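PDB 6BZN: halogenase PltM from Pseudomonas fluorescens, which halogenates phenolic substrates, accepting more than one halide, and is a flavoprotein that binds FAD and is related to the tryptophan halogenases. Local coordinates for residues V419-F430 with L460-F471; I96-I106 with P262-N271. All coordinates share one frame; numbering follows the deposited sequence.

The two contacts lie on different parts of one chain, with centres about 31 Å apart and nearest atoms about 14 Å apart. They come in series: interaction 2 closes before interaction 1 opens. Interaction 2 ties the loop between strands 256-262 and 273-281 of the mixed sheet to strand 104-107 of the two-stranded sheet. Interaction 1 packs helix 410-441 against helix 465-483 and the loop before it. They share no helix or strand. Trp420 is about 8 Å from Ser351, and Phe263 about 7 Å from Arg140 and Val62, side chain to side chain. These partners bind FAD, which is absent from this model, so the contacts probably border the cofactor site from separate parts of the fold.

Interaction 1: residues V419-F430 with L460-F471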
loop_
_atom_site.group_PDB
_atom_site.type_symbol
_atom_site.label_atom_id
_atom_site.label_comp_id
_atom_site.label_asym_id
_atom_site.label_seq_id
_atom_site.Cartn_x
_atom_site.Cartn_y
_atom_site.Cartn_z
ATOM N N VAL A 419 9.310 -4.501 -15.133
ATOM C CA VAL A 419 8.007 -5.190 -15.198
ATOM C C VAL A 419 7.014 -4.498 -14.247
ATOM O O VAL A 419 5.916 -4.098 -14.656
ATOM C CB VAL A 419 8.153 -6.701 -14.896
ATOM C CG1 VAL A 419 6.801 -7.407 -14.841
ATOM C CG2 VAL A 419 9.041 -7.362 -15.942
ATOM N N TRP A 420 7.424 -4.294 -13.004
ATOM C CA TRP A 420 6.634 -3.496 -12.055
ATOM C C TRP A 420 6.384 -2.072 -12.581
ATOM O O TRP A 420 5.249 -1.588 -12.589
ATOM C CB TRP A 420 7.331 -3.417 -10.690
ATOM C CG TRP A 420 6.822 -2.276 -9.858
ATOM C CD1 TRP A 420 5.630 -2.212 -9.195
ATOM C CD2 TRP A 420 7.471 -1.030 -9.634
ATOM N NE1 TRP A 420 5.499 -0.995 -8.574
ATOM C CE2 TRP A 420 6.616 -0.250 -8.827
ATOM C CE3 TRP A 420 8.707 -0.488 -10.040
ATOM C CZ2 TRP A 420 6.948 1.040 -8.415
ATOM C CZ3 TRP A 420 9.039 0.786 -9.625
ATOM C CH2 TRP A 420 8.161 1.544 -8.827
ATOM N N LEU A 421 7.449 -1.397 -13.006
ATOM C CA LEU A 421 7.329 0.012 -13.370
ATOM C C LEU A 421 6.364 0.233 -14.522
ATOM O O LEU A 421 5.520 1.095 -14.439
ATOM C CB LEU A 421 8.688 0.610 -13.709
ATOM C CG LEU A 421 8.703 2.119 -13.963
ATOM C CD1 LEU A 421 8.423 2.893 -12.691
ATOM C CD2 LEU A 421 10.045 2.540 -14.539
ATOM N N SER A 422 6.515 -0.536 -15.602
ATOM C CA SER A 422 5.657 -0.395 -16.766
ATOM C C SER A 422 4.185 -0.625 -16.423
ATOM O O SER A 422 3.320 0.106 -16.908
ATOM C CB SER A 422 6.106 -1.309 -17.922
ATOM O OG SER A 422 6.104 -2.700 -17.583
ATOM N N GLY A 423 3.911 -1.605 -15.575
ATOM C CA GLY A 423 2.554 -1.867 -15.128
ATOM C C GLY A 423 1.978 -0.758 -14.281
ATOM O O GLY A 423 0.869 -0.279 -14.537
ATOM N N SER A 424 2.739 -0.342 -13.271
ATOM C CA SER A 424 2.332 0.775 -12.433
ATOM C C SER A 424 2.085 2.047 -13.252
ATOM O O SER A 424 1.114 2.765 -13.020
ATOM C CB SER A 424 3.380 1.041 -11.353
ATOM O OG SER A 424 3.023 2.191 -10.608
ATOM N N ASN A 425 2.981 2.337 -14.194
ATOM C CA ASN A 425 2.824 3.514 -15.060
ATOM C C ASN A 425 1.522 3.459 -15.869
ATOM O O ASN A 425 0.845 4.475 -15.992
ATOM C CB ASN A 425 4.004 3.663 -16.032
ATOM C CG ASN A 425 5.325 3.989 -15.344
ATOM O OD1 ASN A 425 5.385 4.420 -14.176
ATOM N ND2 ASN A 425 6.397 3.821 -16.079
ATOM N N LEU A 426 1.170 2.277 -16.393
ATOM C CA LEU A 426 -0.092 2.089 -17.122
ATOM C C LEU A 426 -1.318 2.275 -16.211
ATOM O O LEU A 426 -2.249 2.978 -16.577
ATOM C CB LEU A 426 -0.139 0.738 -17.845
ATOM C CG LEU A 426 0.644 0.671 -19.174
ATOM C CD1 LEU A 426 0.829 -0.759 -19.628
ATOM C CD2 LEU A 426 -0.034 1.461 -20.284
ATOM N N GLY A 427 -1.287 1.698 -15.014
ATOM C CA GLY A 427 -2.403 1.840 -14.070
ATOM C C GLY A 427 -2.610 3.274 -13.622
ATOM O O GLY A 427 -3.744 3.764 -13.564
ATOM N N SER A 428 -1.510 3.945 -13.317
ATOM C CA SER A 428 -1.544 5.357 -12.948
ATOM C C SER A 428 -2.144 6.219 -14.060
ATOM O O SER A 428 -2.995 7.057 -13.808
ATOM C CB SER A 428 -0.148 5.843 -12.591
ATOM O OG SER A 428 0.360 5.061 -11.518
ATOM N N ALA A 429 -1.694 5.995 -15.295
ATOM C CA ALA A 429 -2.245 6.718 -16.440
ATOM C C ALA A 429 -3.740 6.455 -16.588
ATOM O O ALA A 429 -4.500 7.392 -16.870
ATOM C CB ALA A 429 -1.502 6.359 -17.725
ATOM N N PHE A 430 -4.167 5.203 -16.386
ATOM C CA PHE A 430 -5.590 4.860 -16.471
ATOM C C PHE A 430 -6.422 5.622 -15.431
ATOM O O PHE A 430 -7.464 6.202 -15.752
ATOM C CB PHE A 430 -5.842 3.356 -16.327
ATOM C CG PHE A 430 -7.225 2.952 -16.745
ATOM C CD1 PHE A 430 -7.489 2.619 -18.073
ATOM C CD2 PHE A 430 -8.271 2.940 -15.829
ATOM C CE1 PHE A 430 -8.769 2.265 -18.475
ATOM C CE2 PHE A 430 -9.558 2.591 -16.226
ATOM C CZ PHE A 430 -9.801 2.250 -17.551
ATOM N N LEU A 460 -2.003 -4.577 -12.129
ATOM C CA LEU A 460 -1.253 -3.322 -12.115
ATOM C C LEU A 460 -1.676 -2.322 -13.195
ATOM O O LEU A 460 -1.733 -1.118 -12.932
ATOM C CB LEU A 460 0.249 -3.580 -12.223
ATOM C CG LEU A 460 0.920 -4.392 -11.106
ATOM C CD1 LEU A 460 2.402 -4.493 -11.408
ATOM C CD2 LEU A 460 0.709 -3.763 -9.742
ATOM N N SER A 461 -1.974 -2.820 -14.391
ATOM C CA SER A 461 -2.392 -1.954 -15.514
ATOM C C SER A 461 -3.863 -1.585 -15.492
ATOM O O SER A 461 -4.267 -0.682 -16.221
ATOM C CB SER A 461 -2.114 -2.629 -16.859
ATOM O OG SER A 461 -3.129 -3.591 -17.152
ATOM N N LEU A 462 -4.671 -2.320 -14.731
ATOM C CA LEU A 462 -6.139 -2.262 -14.745
ATOM C C LEU A 462 -6.803 -2.742 -16.037
ATOM O O LEU A 462 -7.800 -3.458 -15.968
ATOM C CB LEU A 462 -6.704 -0.884 -14.391
ATOM C CG LEU A 462 -6.534 -0.408 -12.939
ATOM C CD1 LEU A 462 -5.303 0.472 -12.794
ATOM C CD2 LEU A 462 -7.763 0.378 -12.496
ATOM N N ASP A 463 -6.292 -2.332 -17.197
ATOM C CA ASP A 463 -7.012 -2.553 -18.452
ATOM C C ASP A 463 -6.175 -2.882 -19.704
ATOM O O ASP A 463 -6.723 -2.859 -20.809
ATOM C CB ASP A 463 -7.889 -1.336 -18.726
ATOM C CG ASP A 463 -9.053 -1.641 -19.672
ATOM O OD1 ASP A 463 -9.739 -2.669 -19.511
ATOM O OD2 ASP A 463 -9.268 -0.855 -20.598
ATOM N N SER A 464 -4.895 -3.225 -19.555
ATOM C CA SER A 464 -4.025 -3.491 -20.723
ATOM C C SER A 464 -3.759 -4.988 -20.934
ATOM O O SER A 464 -2.980 -5.577 -20.189
ATOM C CB SER A 464 -2.685 -2.781 -20.550
ATOM O OG SER A 464 -1.754 -3.206 -21.544
ATOM N N PRO A 465 -4.384 -5.616 -21.956
ATOM C CA PRO A 465 -4.070 -7.039 -22.145
ATOM C C PRO A 465 -2.582 -7.309 -22.446
ATOM O O PRO A 465 -2.037 -8.317 -22.003
ATOM C CB PRO A 465 -4.963 -7.461 -23.320
ATOM C CG PRO A 465 -6.021 -6.421 -23.415
ATOM C CD PRO A 465 -5.439 -5.149 -22.879
ATOM N N ALA A 466 -1.925 -6.414 -23.173
ATOM C CA ALA A 466 -0.504 -6.578 -23.461
ATOM C C ALA A 466 0.335 -6.545 -22.180
ATOM O O ALA A 466 1.206 -7.409 -21.981
ATOM C CB ALA A 466 -0.016 -5.523 -24.444
ATOM N N TYR A 467 0.065 -5.583 -21.298
ATOM C CA TYR A 467 0.818 -5.534 -20.043
ATOM C C TYR A 467 0.579 -6.795 -19.212
ATOM O O TYR A 467 1.521 -7.381 -18.685
ATOM C CB TYR A 467 0.539 -4.290 -19.166
ATOM C CG TYR A 467 1.318 -4.471 -17.899
ATOM C CD1 TYR A 467 2.699 -4.322 -17.900
ATOM C CD2 TYR A 467 0.718 -4.982 -16.751
ATOM C CE1 TYR A 467 3.452 -4.592 -16.770
ATOM C CE2 TYR A 467 1.466 -5.267 -15.618
ATOM C CZ TYR A 467 2.829 -5.060 -15.628
ATOM O OH TYR A 467 3.595 -5.324 -14.519
ATOM N N GLU A 468 -0.668 -7.222 -19.092
ATOM C CA GLU A 468 -0.961 -8.368 -18.236
ATOM C C GLU A 468 -0.361 -9.661 -18.784
ATOM O O GLU A 468 -0.025 -10.566 -18.020
ATOM C CB GLU A 468 -2.455 -8.461 -17.949
ATOM C CG GLU A 468 -3.031 -7.218 -17.257
ATOM C CD GLU A 468 -2.303 -6.784 -15.967
ATOM O OE1 GLU A 468 -1.659 -7.624 -15.304
ATOM O OE2 GLU A 468 -2.399 -5.587 -15.588
ATOM N N SER A 469 -0.191 -9.726 -20.105
ATOM C CA SER A 469 0.601 -10.787 -20.742
ATOM C C SER A 469 2.077 -10.735 -20.305
ATOM O O SER A 469 2.676 -11.773 -19.956
ATOM C CB SER A 469 0.489 -10.684 -22.274
ATOM O OG SER A 469 1.399 -11.574 -22.907
ATOM N N LEU A 470 2.671 -9.540 -20.326
ATOM C CA LEU A 470 4.039 -9.364 -19.836
ATOM C C LEU A 470 4.164 -9.776 -18.371
ATOM O O LEU A 470 5.084 -10.514 -18.011
ATOM C CB LEU A 470 4.532 -7.922 -20.025
ATOM C CG LEU A 470 5.855 -7.539 -19.369
ATOM C CD1 LEU A 470 7.028 -8.328 -19.924
ATOM C CD2 LEU A 470 6.074 -6.042 -19.535
ATOM N N PHE A 471 3.223 -9.315 -17.536
ATOM C CA PHE A 471 3.283 -9.618 -16.118
ATOM C C PHE A 471 3.175 -11.120 -15.856
ATOM O O PHE A 471 3.996 -11.669 -15.142
ATOM C CB PHE A 471 2.204 -8.853 -15.375
ATOM C CG PHE A 471 2.225 -9.063 -13.887
ATOM C CD1 PHE A 471 3.118 -8.375 -13.100
ATOM C CD2 PHE A 471 1.336 -9.947 -13.283
ATOM C CE1 PHE A 471 3.128 -8.543 -11.731
ATOM C CE2 PHE A 471 1.343 -10.125 -11.907
ATOM C CZ PHE A 471 2.238 -9.432 -11.132
#
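Leu460 lays its CB against the Gly423 backbone, and its O takes a CA-H...O contact from Gly427 CA at 3.2 Å. Ser461 sets its CB beside Leu426 CB. Its N and OG both bond to Glu468 OE2, and its OG accepts from Ser464 N, an ST motif. Leu462 pushes CD1 tightly against Gly427 CA, 3.5 Å away. Asp463 brings CB to Phe430 CE1 at 3.7 Å, with the ring and carboxylate planes 60° apart; its OD1 is salt-bridged to Arg455. Ser464 is the N-cap, its OG accepting from Tyr467 N.

Tyr467 is a knob among Val419, Ser422, Gly423 and Leu426. Its CG is anti to its own N (chi1 176°), which carries the ring across to helix 410-441; one face lies under Gly423 CA, a CH-pi contact of 3.4 Å to the centroid. Tyr467 OH donates to Val419 O at 2.6 Å, from above the carbonyl plane, where the helical bond from Gly423 N is weak. Leu426 CD1 rests on Tyr467 CB at 3.6 Å. A leucine in place of Tyr467 would probably leave Val419 O without this donor and Gly423 without its ring face. Leu470 CD2 lies beside Ser422 OG, which is bonded to Arg418 O. Phe471 CD1 meets Val419 CG1 at 4.2 Å.

Segments 419-430 and 465-471 run nearly antiparallel, at 155°. Helix 383-406 touches Trp420 and Phe471, and helix 488-502 packs on Leu470.

Interaction 2: residues I96-I106 with P262-N271; sequences IQHVGSSACGI and PFNNHPQGTN
Two type I beta turns meet here, Gly100-Ala103 before strand 104-107 and His266-Gly269 in the loop joining strands 256-262 and 273-281. At the turns, Thr270 OG1 is hydrogen-bonded to both Ser101 OG (2.8 Å) and Ser102 OG (2.6 Å). Thr270 N also bonds to Ser101 O, approaching from above the carbonyl plane. Asn271 ND2 donates to Ser102 O at 3.0 Å in the carbonyl plane, while its OD1 accepts from Leu273 N.

One water lies 2.8 Å from Ser101 O and 2.9 Å from Cys104 O and accepts from Asn271 N. His266 is sandwiched: Ile96 CG1 lies over one ring face, 4.2 Å from the centroid, and Pro267 CD over the other. Ile106 CB comes to the ring edge at ND1, which is buried with no polar partner in the model.

Gly105 passes close to Pro262, Phe263 and Asn265, where a side chain would clash. Asn265 CG sits between its own N and carbonyl (chi1 63°), which turns the amide to the N-H and C=O of Ile106. Asn265 ND2 also donates to Phe245 O. Asn265 OD1 accepts from Ile106 N at 2.8 Å, with 169° at the hydrogen, and Asn265 ND2 donates to Ile106 O at 2.9 Å, bent to 138° there.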
loop_
_atom_site.group_PDB
_atom_site.type_symbol
_atom_site.label_atom_id
_atom_site.label_comp_id
_atom_site.label_asym_id
_atom_site.label_seq_id
_atom_site.Cartn_x
_atom_site.Cartn_y
_atom_site.Cartn_z
ATOM N N ILE A 96 1.270 19.537 4.446
ATOM C CA ILE A 96 2.003 20.460 5.318
ATOM C C ILE A 96 1.102 21.649 5.660
ATOM O O ILE A 96 0.997 22.048 6.811
ATOM C CB ILE A 96 3.320 20.932 4.632
ATOM C CG1 ILE A 96 4.307 19.762 4.446
ATOM C CG2 ILE A 96 3.985 22.091 5.375
ATOM C CD1 ILE A 96 4.780 19.078 5.695
ATOM N N GLN A 97 0.419 22.176 4.648
ATOM C CA GLN A 97 -0.419 23.372 4.794
ATOM C C GLN A 97 -1.696 23.160 5.631
ATOM O O GLN A 97 -2.064 24.020 6.430
ATOM C CB GLN A 97 -0.764 23.901 3.396
ATOM C CG GLN A 97 -1.680 25.103 3.340
ATOM C CD GLN A 97 -1.971 25.548 1.914
ATOM O OE1 GLN A 97 -1.320 25.114 0.951
ATOM N NE2 GLN A 97 -2.950 26.429 1.773
ATOM N N HIS A 98 -2.357 22.021 5.458
ATOM C CA HIS A 98 -3.674 21.783 6.067
ATOM C C HIS A 98 -3.722 20.779 7.191
ATOM O O HIS A 98 -4.569 20.911 8.060
ATOM C CB HIS A 98 -4.664 21.334 5.009
ATOM C CG HIS A 98 -4.897 22.361 3.955
ATOM N ND1 HIS A 98 -5.714 23.452 4.155
ATOM C CD2 HIS A 98 -4.397 22.485 2.704
ATOM C CE1 HIS A 98 -5.727 24.194 3.061
ATOM N NE2 HIS A 98 -4.941 23.626 2.163
ATOM N N VAL A 99 -2.879 19.757 7.154
ATOM C CA VAL A 99 -2.846 18.760 8.216
ATOM C C VAL A 99 -1.852 19.221 9.282
ATOM O O VAL A 99 -2.169 19.254 10.471
ATOM C CB VAL A 99 -2.446 17.364 7.699
ATOM C CG1 VAL A 99 -2.449 16.360 8.849
ATOM C CG2 VAL A 99 -3.393 16.904 6.602
ATOM N N GLY A 100 -0.644 19.551 8.839
ATOM C CA GLY A 100 0.372 20.090 9.724
ATOM C C GLY A 100 1.760 19.824 9.210
ATOM O O GLY A 100 1.998 18.867 8.464
ATOM N N SER A 101 2.703 20.645 9.647
ATOM C CA SER A 101 4.057 20.572 9.105
ATOM C C SER A 101 4.818 19.298 9.519
ATOM O O SER A 101 5.805 18.942 8.874
ATOM C CB SER A 101 4.861 21.820 9.467
ATOM O OG SER A 101 4.935 21.997 10.869
ATOM N N SER A 102 4.375 18.611 10.570
ATOM C CA SER A 102 4.988 17.340 10.940
ATOM C C SER A 102 4.331 16.124 10.261
ATOM O O SER A 102 4.781 14.992 10.461
ATOM C CB SER A 102 4.963 17.178 12.452
ATOM O OG SER A 102 5.788 18.152 13.085
ATOM N N ALA A 103 3.307 16.347 9.436
ATOM C CA ALA A 103 2.438 15.246 8.987
ATOM C C ALA A 103 2.971 14.421 7.811
ATOM O O ALA A 103 2.435 13.350 7.523
ATOM C CB ALA A 103 1.046 15.780 8.679
ATOM N N CYS A 104 4.020 14.898 7.146
ATOM C CA CYS A 104 4.626 14.118 6.080
ATOM C C CYS A 104 6.054 14.502 5.769
ATOM O O CYS A 104 6.542 15.585 6.130
ATOM C CB CYS A 104 3.802 14.196 4.794
ATOM S SG CYS A 104 3.885 15.793 3.965
ATOM N N GLY A 105 6.728 13.550 5.146
ATOM C CA GLY A 105 7.918 13.800 4.371
ATOM C C GLY A 105 7.555 13.793 2.891
ATOM O O GLY A 105 6.383 13.688 2.510
ATOM N N ILE A 106 8.582 13.851 2.062
ATOM C CA ILE A 106 8.418 13.920 0.610
ATOM C C ILE A 106 9.044 12.712 -0.070
ATOM O O ILE A 106 9.983 12.111 0.450
ATOM C CB ILE A 106 9.023 15.238 0.075
ATOM C CG1 ILE A 106 8.506 15.565 -1.306
ATOM C CG2 ILE A 106 10.544 15.220 0.091
ATOM C CD1 ILE A 106 8.763 17.007 -1.704
ATOM N N PRO A 262 12.164 8.776 5.152
ATOM C CA PRO A 262 12.264 9.955 6.024
ATOM C C PRO A 262 11.001 10.780 6.093
ATOM O O PRO A 262 10.309 10.944 5.073
ATOM C CB PRO A 262 13.373 10.789 5.365
ATOM C CG PRO A 262 14.133 9.815 4.550
ATOM C CD PRO A 262 13.102 8.878 4.024
ATOM N N PHE A 263 10.695 11.295 7.286
ATOM C CA PHE A 263 9.720 12.386 7.420
ATOM C C PHE A 263 10.415 13.744 7.539
ATOM O O PHE A 263 9.734 14.756 7.574
ATOM C CB PHE A 263 8.784 12.175 8.613
ATOM C CG PHE A 263 8.098 10.831 8.615
ATOM C CD1 PHE A 263 7.125 10.535 7.673
ATOM C CD2 PHE A 263 8.434 9.863 9.557
ATOM C CE1 PHE A 263 6.492 9.307 7.676
ATOM C CE2 PHE A 263 7.814 8.630 9.563
ATOM C CZ PHE A 263 6.834 8.355 8.626
ATOM N N ASN A 264 11.748 13.752 7.576
ATOM C CA ASN A 264 12.552 14.962 7.837
ATOM C C ASN A 264 13.293 15.494 6.595
ATOM O O ASN A 264 14.324 16.147 6.718
ATOM C CB ASN A 264 13.530 14.705 9.002
ATOM C CG ASN A 264 14.628 13.722 8.660
ATOM O OD1 ASN A 264 14.430 12.807 7.859
ATOM N ND2 ASN A 264 15.789 13.890 9.277
ATOM N N ASN A 265 12.742 15.221 5.418
ATOM C CA ASN A 265 13.378 15.528 4.140
ATOM C C ASN A 265 12.642 16.598 3.334
ATOM O O ASN A 265 12.958 16.808 2.157
ATOM C CB ASN A 265 13.502 14.243 3.306
ATOM C CG ASN A 265 12.153 13.631 2.935
ATOM O OD1 ASN A 265 11.093 14.129 3.320
ATOM N ND2 ASN A 265 12.193 12.522 2.210
ATOM N N HIS A 266 11.642 17.234 3.949
ATOM C CA HIS A 266 10.828 18.250 3.294
ATOM C C HIS A 266 11.323 19.610 3.790
ATOM O O HIS A 266 11.430 19.815 4.993
ATOM C CB HIS A 266 9.344 18.069 3.640
ATOM C CG HIS A 266 8.425 18.896 2.796
ATOM N ND1 HIS A 266 7.728 18.386 1.724
ATOM C CD2 HIS A 266 8.113 20.209 2.848
ATOM C CE1 HIS A 266 7.017 19.348 1.161
ATOM N NE2 HIS A 266 7.238 20.467 1.822
ATOM N N PRO A 267 11.598 20.555 2.874
ATOM C CA PRO A 267 12.158 21.834 3.357
ATOM C C PRO A 267 11.239 22.632 4.313
ATOM O O PRO A 267 11.744 23.355 5.155
ATOM C CB PRO A 267 12.457 22.623 2.066
ATOM C CG PRO A 267 12.049 21.759 0.917
ATOM C CD PRO A 267 11.280 20.585 1.433
ATOM N N GLN A 268 9.924 22.531 4.154
ATOM C CA GLN A 268 8.951 23.059 5.143
ATOM C C GLN A 268 8.385 22.080 6.210
ATOM O O GLN A 268 7.469 22.437 6.944
ATOM C CB GLN A 268 7.787 23.738 4.414
ATOM C CG GLN A 268 8.194 24.944 3.585
ATOM C CD GLN A 268 8.169 24.644 2.099
ATOM O OE1 GLN A 268 7.095 24.404 1.531
ATOM N NE2 GLN A 268 9.338 24.649 1.459
ATOM N N GLY A 269 8.948 20.880 6.313
ATOM C CA GLY A 269 8.535 19.890 7.308
ATOM C C GLY A 269 9.203 20.135 8.643
ATOM O O GLY A 269 10.260 20.765 8.711
ATOM N N THR A 270 8.558 19.690 9.716
ATOM C CA THR A 270 9.127 19.769 11.050
ATOM C C THR A 270 9.364 18.416 11.701
ATOM O O THR A 270 9.940 18.352 12.787
ATOM C CB THR A 270 8.222 20.602 11.965
ATOM O OG1 THR A 270 6.856 20.179 11.790
ATOM C CG2 THR A 270 8.361 22.074 11.635
ATOM N N ASN A 271 8.958 17.329 11.060
ATOM C CA ASN A 271 9.103 16.022 11.682
ATOM C C ASN A 271 10.577 15.643 11.666
ATOM O O ASN A 271 11.238 15.851 10.660
ATOM C CB ASN A 271 8.257 14.995 10.929
ATOM C CG ASN A 271 8.032 13.725 11.726
ATOM O OD1 ASN A 271 8.946 13.188 12.345
ATOM N ND2 ASN A 271 6.819 13.223 11.693
HETATM O O HOH W 1 7.695 16.991 8.389
#